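Local structure of Lmo0651 protein (Listeria monocytogenes serovar 1/2a, 6EP3) at residues T7-V12 with L47-A52; Y13-E18 with R38-S43; L17-I20 with E24-P27; D78-L83 with F158-F163. The protein probably binds specific regulatory DNA as a GntR-family transcription factor, controlling expression of the Listeria Agr system and mediating virulence. All coordinates share one frame; numbering follows the deposited sequence.

Interaction 1 of 4, residues T7-V12 with L47-A52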
# COMPACT_ATOMS: atom_id res chain seq x y z
N THR B 7 8.43 0.48 26.27
CA THR B 7 9.76 0.54 25.67
C THR B 7 10.11 1.98 25.33
O THR B 7 9.24 2.82 25.11
CB THR B 7 9.84 -0.30 24.38
OG1 THR B 7 9.14 0.38 23.33
CG2 THR B 7 9.24 -1.68 24.58
N LEU B 8 11.42 2.26 25.28
CA LEU B 8 11.86 3.61 24.95
C LEU B 8 11.63 3.92 23.48
O LEU B 8 11.34 5.07 23.13
CB LEU B 8 13.33 3.79 25.30
CG LEU B 8 13.90 5.18 24.98
CD1 LEU B 8 13.13 6.24 25.75
CD2 LEU B 8 15.38 5.25 25.31
N ASP B 9 11.72 2.91 22.61
CA ASP B 9 11.51 3.15 21.18
C ASP B 9 10.09 3.64 20.91
O ASP B 9 9.89 4.74 20.40
CB ASP B 9 11.79 1.87 20.39
CG ASP B 9 13.26 1.47 20.42
OD1 ASP B 9 13.55 0.30 20.74
OD2 ASP B 9 14.12 2.33 20.12
N LYS B 10 9.09 2.83 21.28
CA LYS B 10 7.71 3.18 20.95
C LYS B 10 7.34 4.55 21.52
O LYS B 10 6.81 5.40 20.79
CB LYS B 10 6.76 2.08 21.43
CG LYS B 10 6.18 2.21 22.84
CD LYS B 10 4.78 1.61 22.91
CE LYS B 10 4.30 1.47 24.34
NZ LYS B 10 4.74 0.21 24.98
N MET B 11 7.70 4.82 22.78
CA MET B 11 7.53 6.15 23.35
C MET B 11 7.99 7.22 22.38
O MET B 11 7.21 8.07 21.94
CB MET B 11 8.30 6.26 24.67
CG MET B 11 8.46 7.70 25.15
SD MET B 11 9.54 7.88 26.59
CE MET B 11 8.39 7.52 27.92
N VAL B 12 9.27 7.16 22.00
CA VAL B 12 9.83 8.18 21.11
C VAL B 12 8.99 8.25 19.84
O VAL B 12 8.52 9.33 19.44
CB VAL B 12 11.30 7.87 20.80
CG1 VAL B 12 11.76 8.66 19.59
CG2 VAL B 12 12.16 8.18 22.00
N LEU B 47 15.26 7.27 18.11
CA LEU B 47 14.72 8.28 17.21
C LEU B 47 14.86 7.86 15.75
O LEU B 47 13.87 7.79 15.01
CB LEU B 47 15.43 9.62 17.47
CG LEU B 47 15.17 10.77 16.50
CD1 LEU B 47 14.95 12.04 17.28
CD2 LEU B 47 16.34 10.93 15.54
N ARG B 48 16.10 7.58 15.33
CA ARG B 48 16.35 7.06 13.99
C ARG B 48 15.36 5.95 13.65
O ARG B 48 14.64 6.03 12.64
CB ARG B 48 17.79 6.55 13.91
CG ARG B 48 18.05 5.51 12.83
CD ARG B 48 19.53 5.17 12.73
NE ARG B 48 20.29 6.20 12.03
CZ ARG B 48 21.57 6.48 12.27
NH1 ARG B 48 22.23 5.80 13.19
NH2 ARG B 48 22.18 7.44 11.59
N LYS B 49 15.28 4.94 14.51
CA LYS B 49 14.36 3.83 14.30
C LYS B 49 12.96 4.33 14.03
O LYS B 49 12.34 3.99 13.01
CB LYS B 49 14.39 2.90 15.52
CG LYS B 49 15.36 1.74 15.40
CD LYS B 49 15.11 0.67 16.45
CE LYS B 49 15.85 0.97 17.74
NZ LYS B 49 16.10 -0.27 18.52
N ALA B 50 12.46 5.20 14.91
CA ALA B 50 11.14 5.80 14.72
C ALA B 50 10.99 6.37 13.32
O ALA B 50 10.06 6.03 12.59
CB ALA B 50 10.90 6.87 15.78
N ILE B 51 11.94 7.22 12.92
CA ILE B 51 11.88 7.85 11.60
C ILE B 51 11.79 6.78 10.52
O ILE B 51 10.94 6.85 9.62
CB ILE B 51 13.09 8.77 11.39
CG1 ILE B 51 12.85 10.11 12.08
CG2 ILE B 51 13.33 9.01 9.91
CD1 ILE B 51 14.03 11.04 12.04
N ALA B 52 12.64 5.75 10.61
CA ALA B 52 12.59 4.67 9.63
C ALA B 52 11.19 4.09 9.55
O ALA B 52 10.62 3.95 8.46
CB ALA B 52 13.61 3.59 9.99

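Interaction 2 of 4, residues Y13-E18 with R38-S43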
# COMPACT_ATOMS: atom_id res chain seq x y z
N TYR B 13 8.74 7.09 19.23
CA TYR B 13 7.86 7.01 18.08
C TYR B 13 6.59 7.80 18.34
O TYR B 13 6.30 8.80 17.67
CB TYR B 13 7.56 5.55 17.75
CG TYR B 13 6.53 5.35 16.66
CD1 TYR B 13 6.91 5.29 15.33
CD2 TYR B 13 5.18 5.21 16.96
CE1 TYR B 13 5.98 5.11 14.32
CE2 TYR B 13 4.24 5.02 15.96
CZ TYR B 13 4.64 4.98 14.65
OH TYR B 13 3.72 4.79 13.65
N ASN B 14 5.84 7.38 19.37
CA ASN B 14 4.59 8.04 19.69
C ASN B 14 4.79 9.54 19.87
O ASN B 14 4.06 10.35 19.29
CB ASN B 14 3.97 7.42 20.95
CG ASN B 14 3.23 6.14 20.65
OD1 ASN B 14 3.82 5.05 20.63
ND2 ASN B 14 1.93 6.25 20.41
N LEU B 15 5.83 9.92 20.62
CA LEU B 15 6.13 11.33 20.82
C LEU B 15 6.24 12.03 19.47
O LEU B 15 5.50 12.99 19.19
CB LEU B 15 7.42 11.48 21.63
CG LEU B 15 7.24 11.39 23.14
CD1 LEU B 15 8.56 11.62 23.86
CD2 LEU B 15 6.17 12.36 23.63
N LEU B 16 7.11 11.52 18.60
CA LEU B 16 7.26 12.11 17.28
C LEU B 16 5.93 12.14 16.55
O LEU B 16 5.55 13.17 15.97
CB LEU B 16 8.30 11.34 16.48
CG LEU B 16 8.87 12.07 15.26
CD1 LEU B 16 9.50 13.39 15.69
CD2 LEU B 16 9.89 11.20 14.55
N LEU B 17 5.16 11.05 16.64
CA LEU B 17 3.89 10.99 15.94
C LEU B 17 2.96 12.09 16.41
O LEU B 17 2.24 12.71 15.61
CB LEU B 17 3.24 9.62 16.14
CG LEU B 17 1.84 9.50 15.54
CD1 LEU B 17 1.88 9.73 14.04
CD2 LEU B 17 1.22 8.15 15.86
N GLU B 18 2.99 12.40 17.71
CA GLU B 18 2.08 13.42 18.20
C GLU B 18 2.52 14.79 17.72
O GLU B 18 1.67 15.63 17.40
CB GLU B 18 2.01 13.36 19.73
CG GLU B 18 1.66 11.97 20.25
CD GLU B 18 0.27 11.50 19.87
OE1 GLU B 18 0.12 10.29 19.58
OE2 GLU B 18 -0.64 12.34 19.76
N ARG B 38 17.46 15.75 21.38
CA ARG B 38 17.71 16.56 22.58
C ARG B 38 16.41 16.83 23.33
O ARG B 38 16.39 16.84 24.57
CB ARG B 38 18.39 17.87 22.20
CG ARG B 38 19.84 17.74 21.79
CD ARG B 38 20.37 19.05 21.22
NE ARG B 38 21.27 18.84 20.09
CZ ARG B 38 21.37 19.66 19.05
NH1 ARG B 38 20.62 20.75 19.00
NH2 ARG B 38 22.22 19.39 18.07
N GLU B 39 15.32 17.06 22.60
CA GLU B 39 14.06 17.41 23.24
C GLU B 39 13.49 16.24 24.03
O GLU B 39 12.94 16.42 25.12
CB GLU B 39 13.05 17.89 22.19
CG GLU B 39 11.68 18.23 22.75
CD GLU B 39 10.76 18.81 21.70
OE1 GLU B 39 11.24 19.08 20.57
OE2 GLU B 39 9.57 19.01 22.00
N PHE B 40 13.60 15.02 23.49
CA PHE B 40 13.08 13.83 24.16
C PHE B 40 14.04 13.28 25.21
O PHE B 40 13.66 12.34 25.92
CB PHE B 40 12.77 12.74 23.14
CG PHE B 40 11.78 13.15 22.08
CD1 PHE B 40 10.79 14.07 22.35
CD2 PHE B 40 11.85 12.59 20.81
CE1 PHE B 40 9.88 14.44 21.38
CE2 PHE B 40 10.94 12.96 19.83
CZ PHE B 40 9.95 13.88 20.12
N GLY B 41 15.25 13.82 25.32
CA GLY B 41 16.22 13.25 26.23
C GLY B 41 16.68 11.86 25.86
O GLY B 41 17.10 11.10 26.73
N VAL B 42 16.61 11.52 24.59
CA VAL B 42 16.94 10.19 24.11
C VAL B 42 18.19 10.23 23.25
O VAL B 42 18.63 11.28 22.77
CB VAL B 42 15.76 9.57 23.33
CG1 VAL B 42 14.48 9.75 24.12
CG2 VAL B 42 15.62 10.23 21.97
N SER B 43 18.80 9.05 23.09
CA SER B 43 19.87 8.87 22.13
C SER B 43 19.28 8.81 20.72
O SER B 43 18.07 8.83 20.53
CB SER B 43 20.67 7.61 22.45
OG SER B 43 21.81 7.51 21.63

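Interaction 3 of 4, residues L17-I20 with E24-P27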
# COMPACT_ATOMS: atom_id res chain seq x y z
N LEU B 17 5.16 11.05 16.64
CA LEU B 17 3.89 10.99 15.94
C LEU B 17 2.96 12.09 16.41
O LEU B 17 2.24 12.71 15.61
CB LEU B 17 3.24 9.62 16.14
CG LEU B 17 1.84 9.50 15.54
CD1 LEU B 17 1.88 9.73 14.04
CD2 LEU B 17 1.22 8.15 15.86
N GLU B 18 2.99 12.40 17.71
CA GLU B 18 2.08 13.42 18.20
C GLU B 18 2.52 14.79 17.72
O GLU B 18 1.67 15.63 17.40
CB GLU B 18 2.01 13.36 19.73
CG GLU B 18 1.66 11.97 20.25
CD GLU B 18 0.27 11.50 19.87
OE1 GLU B 18 0.12 10.29 19.58
OE2 GLU B 18 -0.64 12.34 19.76
N LYS B 19 3.83 14.99 17.55
CA LYS B 19 4.33 16.22 16.94
C LYS B 19 3.84 16.36 15.51
O LYS B 19 3.71 17.47 15.00
CB LYS B 19 5.85 16.24 16.98
CG LYS B 19 6.44 16.74 18.29
CD LYS B 19 7.82 17.31 18.08
CE LYS B 19 8.23 18.21 19.23
NZ LYS B 19 9.38 19.09 18.85
N ILE B 20 3.53 15.23 14.85
CA ILE B 20 2.99 15.31 13.51
C ILE B 20 1.50 15.62 13.56
O ILE B 20 0.97 16.29 12.66
CB ILE B 20 3.27 14.00 12.75
CG1 ILE B 20 4.75 13.63 12.85
CG2 ILE B 20 2.84 14.12 11.30
CD1 ILE B 20 5.69 14.74 12.44
N GLU B 24 3.02 20.55 15.53
CA GLU B 24 4.30 21.17 15.86
C GLU B 24 5.33 20.95 14.76
O GLU B 24 6.32 21.70 14.69
CB GLU B 24 4.82 20.64 17.20
CG GLU B 24 3.97 21.05 18.39
CD GLU B 24 4.32 20.29 19.66
OE1 GLU B 24 3.60 20.47 20.67
OE2 GLU B 24 5.30 19.51 19.65
N LEU B 25 5.13 19.95 13.90
CA LEU B 25 5.93 19.76 12.70
C LEU B 25 4.99 19.85 11.51
O LEU B 25 4.08 19.02 11.37
CB LEU B 25 6.66 18.42 12.72
CG LEU B 25 7.51 18.13 13.96
CD1 LEU B 25 8.38 16.91 13.74
CD2 LEU B 25 8.39 19.34 14.28
N VAL B 26 5.20 20.85 10.65
CA VAL B 26 4.31 21.14 9.53
C VAL B 26 4.79 20.31 8.34
O VAL B 26 5.98 19.98 8.27
CB VAL B 26 4.26 22.65 9.24
CG1 VAL B 26 5.54 23.12 8.56
CG2 VAL B 26 3.00 23.05 8.48
N PRO B 27 3.92 19.92 7.41
CA PRO B 27 4.40 19.22 6.22
C PRO B 27 5.50 19.98 5.49
O PRO B 27 5.61 21.20 5.58
CB PRO B 27 3.14 19.10 5.35
CG PRO B 27 2.04 19.01 6.34
CD PRO B 27 2.45 19.86 7.52

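Interaction 4 of 4, residues D78-L83 with F158-F163. With SO4 (sulfate ion), chain Q; EDO (1,2-ethanediol), chain L.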
# COMPACT_ATOMS: atom_id res chain seq x y z
N ASP B 78 -12.07 15.12 1.52
CA ASP B 78 -11.79 14.60 0.18
C ASP B 78 -10.75 13.48 0.23
O ASP B 78 -10.92 12.45 -0.44
CB ASP B 78 -11.32 15.73 -0.74
CG ASP B 78 -12.46 16.62 -1.19
OD1 ASP B 78 -13.60 16.12 -1.30
OD2 ASP B 78 -12.22 17.82 -1.43
N ARG B 79 -9.69 13.66 1.01
CA ARG B 79 -8.70 12.60 1.13
C ARG B 79 -9.27 11.39 1.86
O ARG B 79 -8.96 10.24 1.51
CB ARG B 79 -7.46 13.13 1.86
CG ARG B 79 -6.66 14.12 1.02
CD ARG B 79 -5.52 14.72 1.81
NE ARG B 79 -4.81 15.73 1.04
CZ ARG B 79 -3.68 16.31 1.42
NH1 ARG B 79 -3.12 15.98 2.58
NH2 ARG B 79 -3.11 17.22 0.65
N TYR B 80 -10.13 11.62 2.86
CA TYR B 80 -10.83 10.53 3.52
C TYR B 80 -11.63 9.71 2.52
O TYR B 80 -11.57 8.48 2.52
CB TYR B 80 -11.74 11.08 4.62
CG TYR B 80 -12.20 10.05 5.64
CD1 TYR B 80 -11.41 9.74 6.75
CD2 TYR B 80 -13.43 9.42 5.51
CE1 TYR B 80 -11.84 8.81 7.68
CE2 TYR B 80 -13.86 8.49 6.44
CZ TYR B 80 -13.06 8.18 7.52
OH TYR B 80 -13.49 7.26 8.45
N VAL B 81 -12.34 10.39 1.62
CA VAL B 81 -13.15 9.70 0.62
C VAL B 81 -12.26 8.97 -0.37
O VAL B 81 -12.62 7.89 -0.85
CB VAL B 81 -14.10 10.70 -0.06
CG1 VAL B 81 -14.82 10.07 -1.23
CG2 VAL B 81 -15.11 11.22 0.95
N GLN B 82 -11.09 9.52 -0.71
CA GLN B 82 -10.16 8.82 -1.60
C GLN B 82 -9.67 7.52 -0.96
O GLN B 82 -9.63 6.46 -1.61
CB GLN B 82 -8.98 9.73 -1.96
CG GLN B 82 -9.34 10.86 -2.91
CD GLN B 82 -8.18 11.79 -3.20
OE1 GLN B 82 -7.25 11.90 -2.40
NE2 GLN B 82 -8.24 12.47 -4.33
N LEU B 83 -9.28 7.59 0.31
CA LEU B 83 -8.90 6.39 1.05
C LEU B 83 -10.05 5.39 1.08
O LEU B 83 -9.83 4.18 0.91
CB LEU B 83 -8.48 6.77 2.47
CG LEU B 83 -7.30 7.74 2.52
CD1 LEU B 83 -6.95 8.14 3.95
CD2 LEU B 83 -6.08 7.14 1.82
N PHE B 158 -4.57 2.91 9.61
CA PHE B 158 -3.68 3.63 10.51
C PHE B 158 -3.70 5.12 10.20
O PHE B 158 -3.85 5.96 11.10
CB PHE B 158 -2.26 3.08 10.39
CG PHE B 158 -1.26 3.81 11.24
CD1 PHE B 158 -0.54 4.88 10.74
CD2 PHE B 158 -1.03 3.41 12.55
CE1 PHE B 158 0.38 5.55 11.53
CE2 PHE B 158 -0.11 4.07 13.34
CZ PHE B 158 0.59 5.14 12.83
N GLN B 159 -3.55 5.46 8.92
CA GLN B 159 -3.52 6.87 8.53
C GLN B 159 -4.85 7.55 8.86
O GLN B 159 -4.87 8.68 9.35
CB GLN B 159 -3.19 6.99 7.05
CG GLN B 159 -1.75 6.64 6.70
CD GLN B 159 -1.00 7.78 6.04
OE1 GLN B 159 -1.39 8.94 6.15
NE2 GLN B 159 0.10 7.46 5.36
N MET B 160 -5.97 6.87 8.62
CA MET B 160 -7.27 7.46 8.94
C MET B 160 -7.40 7.71 10.43
O MET B 160 -7.71 8.83 10.86
CB MET B 160 -8.40 6.58 8.42
CG MET B 160 -8.78 6.88 6.99
SD MET B 160 -10.25 6.00 6.46
CE MET B 160 -9.73 4.34 6.81
N VAL B 161 -7.11 6.68 11.24
CA VAL B 161 -7.23 6.79 12.69
C VAL B 161 -6.39 7.94 13.22
O VAL B 161 -6.81 8.68 14.12
CB VAL B 161 -6.84 5.45 13.35
CG1 VAL B 161 -6.44 5.66 14.80
CG2 VAL B 161 -7.98 4.45 13.25
N HIS B 162 -5.19 8.12 12.67
CA HIS B 162 -4.29 9.10 13.27
C HIS B 162 -4.36 10.48 12.65
O HIS B 162 -3.91 11.44 13.28
CB HIS B 162 -2.85 8.58 13.21
CG HIS B 162 -2.57 7.50 14.21
ND1 HIS B 162 -2.38 7.76 15.55
CD2 HIS B 162 -2.48 6.16 14.07
CE1 HIS B 162 -2.16 6.62 16.19
NE2 HIS B 162 -2.22 5.64 15.31
N PHE B 163 -4.93 10.64 11.45
CA PHE B 163 -4.90 11.94 10.79
C PHE B 163 -6.24 12.40 10.24
O PHE B 163 -6.27 13.38 9.49
CB PHE B 163 -3.87 11.94 9.65
CG PHE B 163 -2.48 11.59 10.09
CD1 PHE B 163 -1.94 10.34 9.81
CD2 PHE B 163 -1.70 12.51 10.76
CE1 PHE B 163 -0.65 10.02 10.20
CE2 PHE B 163 -0.41 12.20 11.16
CZ PHE B 163 0.11 10.95 10.88
S SO4 Q . -4.68 16.49 -2.77
O1 SO4 Q . -5.67 17.03 -3.70
O2 SO4 Q . -3.39 16.38 -3.43
O3 SO4 Q . -4.57 17.39 -1.62
O4 SO4 Q . -5.11 15.17 -2.32
C1 EDO L . -14.54 3.03 6.84
O1 EDO L . -15.74 3.63 7.36
C2 EDO L . -13.39 4.01 7.02
O2 EDO L . -13.26 4.33 8.41

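Interaction 1 of 4, residues T7-V12 with L47-A52
V12 meets L47 and A50 where helix 8-21 crosses helix 44-56, and this small apolar cluster is the tight half of the contact. CG1 of V12 does the touching: it lies 3.8 Å from CA of L47, against the backbone rather than the end of the leucine, and 4.3 Å from CB of A50. It reaches both because it stands anti to its own backbone nitrogen (chi1 163°), which turns it to the facing helix. L47 itself starts off in the other direction, and its side chain packs on L36 and A37 of helix 33-40, while V12 meets it at its root, at CA and CB. A50, one turn on, is small, consistent with an approach of 8.8 Å between the axes of 8-12 and 47-52, which cross at -58°.

The looser side belongs to D9 and K49, both partly exposed. Their side chains cross obliquely, and the lysine bends at chi3 (-87°) so that its last two atoms come over to the carboxylate. The salt bridge from K49 NZ to D9 OD1 is long, at 3.4 Å, and weak as a hydrogen bond; OD2 lies nearer to the methylene CE, at 3.2 Å. At the start of helix 8-21, T7 acts as N-cap, its OG1 accepting from K10 N at 3.2 Å.

A valine packed on L47 and A50, with a partly exposed ion pair at its border, joins the first helix to the third in the winged helix-turn-helix typical of GntR regulators, where the third helix is the likely DNA-recognition helix.

Interaction 2 of 4, residues Y13-E18 with R38-S43
L15 and F40 pack together where the first helix of the winged helix-turn-helix, 8-21, meets the end of the second, 33-40.

The aromatic component is a CH-pi contact. CB of L15 sits over one face of the F40 ring, 4.0 Å from the centroid and 22° off the ring normal, displaced toward the rim above CZ and CE1. The same leucine reaches on across that face, and its CD1 lies 3.6 Å from F40 CD1, so root and tip of one side chain both rest on the ring while the two side chains run past each other in opposite directions. F40 carries its CG beside its own backbone nitrogen (chi1 -58°), and this sends the ring toward helix 8-21.

The purely apolar component is lighter. L16 adds CD1 at 4.4 Å from F40 CE2, and is otherwise drawn toward I51 and L54 of helix 44-56. V12, one turn earlier, also packs here, so three residues of the first helix, V12, L15 and L16, touch the phenylalanine.

Backbone bonding shapes the other side. Helix 33-40 ends in a Schellman motif with G41 as its C-prime residue at positive phi (66°), the point at which the chain turns toward the third helix. V42 N reaches back to A37 O, and the companion bond, from G41 N to R38 O, is weak at 3.3 Å.

Interaction 3 of 4, residues L17-I20 with E24-P27
Two flat groups shape the contact, each with a different partner: the carboxylate of E24, beside the K19 side chain, and the peptide carbonyl of K19, which receives L25 N, tilted 32° from the carbonyl plane. OE2 of the carboxylate lies against the methylenes of the lysine, 3.3 Å from K19 CG and 3.2 Å from K19 CE, the two side chains crossing at about a right angle. The bond to the carbonyl, 3.1 Å from L25 N to K19 O with an N-H...O angle of 151°, ties the segment just after helix 8-21 back to its last turn.

Beside it lies an apolar patch. CD1 of I20 folds over to L25, 3.7 Å from L25 CD1, helped by a chi2 of -53° that bends the isoleucine back toward the loop although its CB starts away from it. CG of L25 rests 3.9 Å from K19 CB. L70 of strand 67-70 touches both I20 and L25.

The lysine's ammonium pairs with E39 of helix 33-40, while E24 OE2 remains 4.2 Å from K19 NZ. E24 therefore probably adds only a weaker, longer-range attraction, and the chemistry implies that K19 helps link the end of the first helix to both the following loop and the second helix.

Interaction 4 of 4, residues D78-L83 with F158-F163
A Met-aromatic contact between M160 and Y80 joins helix 77-101 to the last turns of helix 147-163, in the all-helical FCD domain that follows the DNA-binding part of GntR proteins of this subfamily. The sulfur lies over one face of the tyrosine: SD of M160 is 3.9 Å from the ring centroid and 30° off the normal, closest to CE1 at 3.5 Å. The two side chains cross at about a right angle. With chi1 at -163° placing CG of Y80 anti to the backbone nitrogen, the end of the ring comes nearer the partner helix than its root does, within reach of the sulfur.

L83, one turn on, completes the hydrophobic part. Its CD1 packs at 3.8 Å against CG of M160, so M160 CG touches both the leucine and the tyrosine ring. All three residues are buried. L83 also packs on Y148 of the second subunit, which places the contact close to the dimer interface.

Polar groups gather at the margins. R79 holds a sulfate, probably from the crystallisation liquor, at the edge of its guanidinium: NH2 donates to O3 of the sulfate at 2.7 Å, and NE donates to the same oxygen at 3.1 Å. D72 forms a salt bridge with the arginine too. Near the tyrosine hydroxyl, an ethanediol, likewise probably from the crystallisation liquor and also hydrogen-bonded to H133 and H134, touches the methionine methyl and donates from O2 to Y80 OH at 2.9 Å.

How the interactions relate
Interactions 1, 2 and 3 share helix 8-21, meeting in turn the third helix, the second helix and the loop that follows it; interactions 2 and 3 both lie within the chain span closed by interaction 1. The first two touch through V12 and V42, while E39 and K19 bridge interactions 2 and 3 by a salt bridge. Interaction 4 belongs to the other domain, yet meets this helix through L17 against H162 and F163 and Y13 against F158. Chemistry follows place: buried sulfur-aromatic packing near the chain's centre; in the probable DNA-binding part, aliphatic packing in buried interaction 1, CH-pi packing in partly buried interaction 2 and a backbone bond in 3; charges toward the margins.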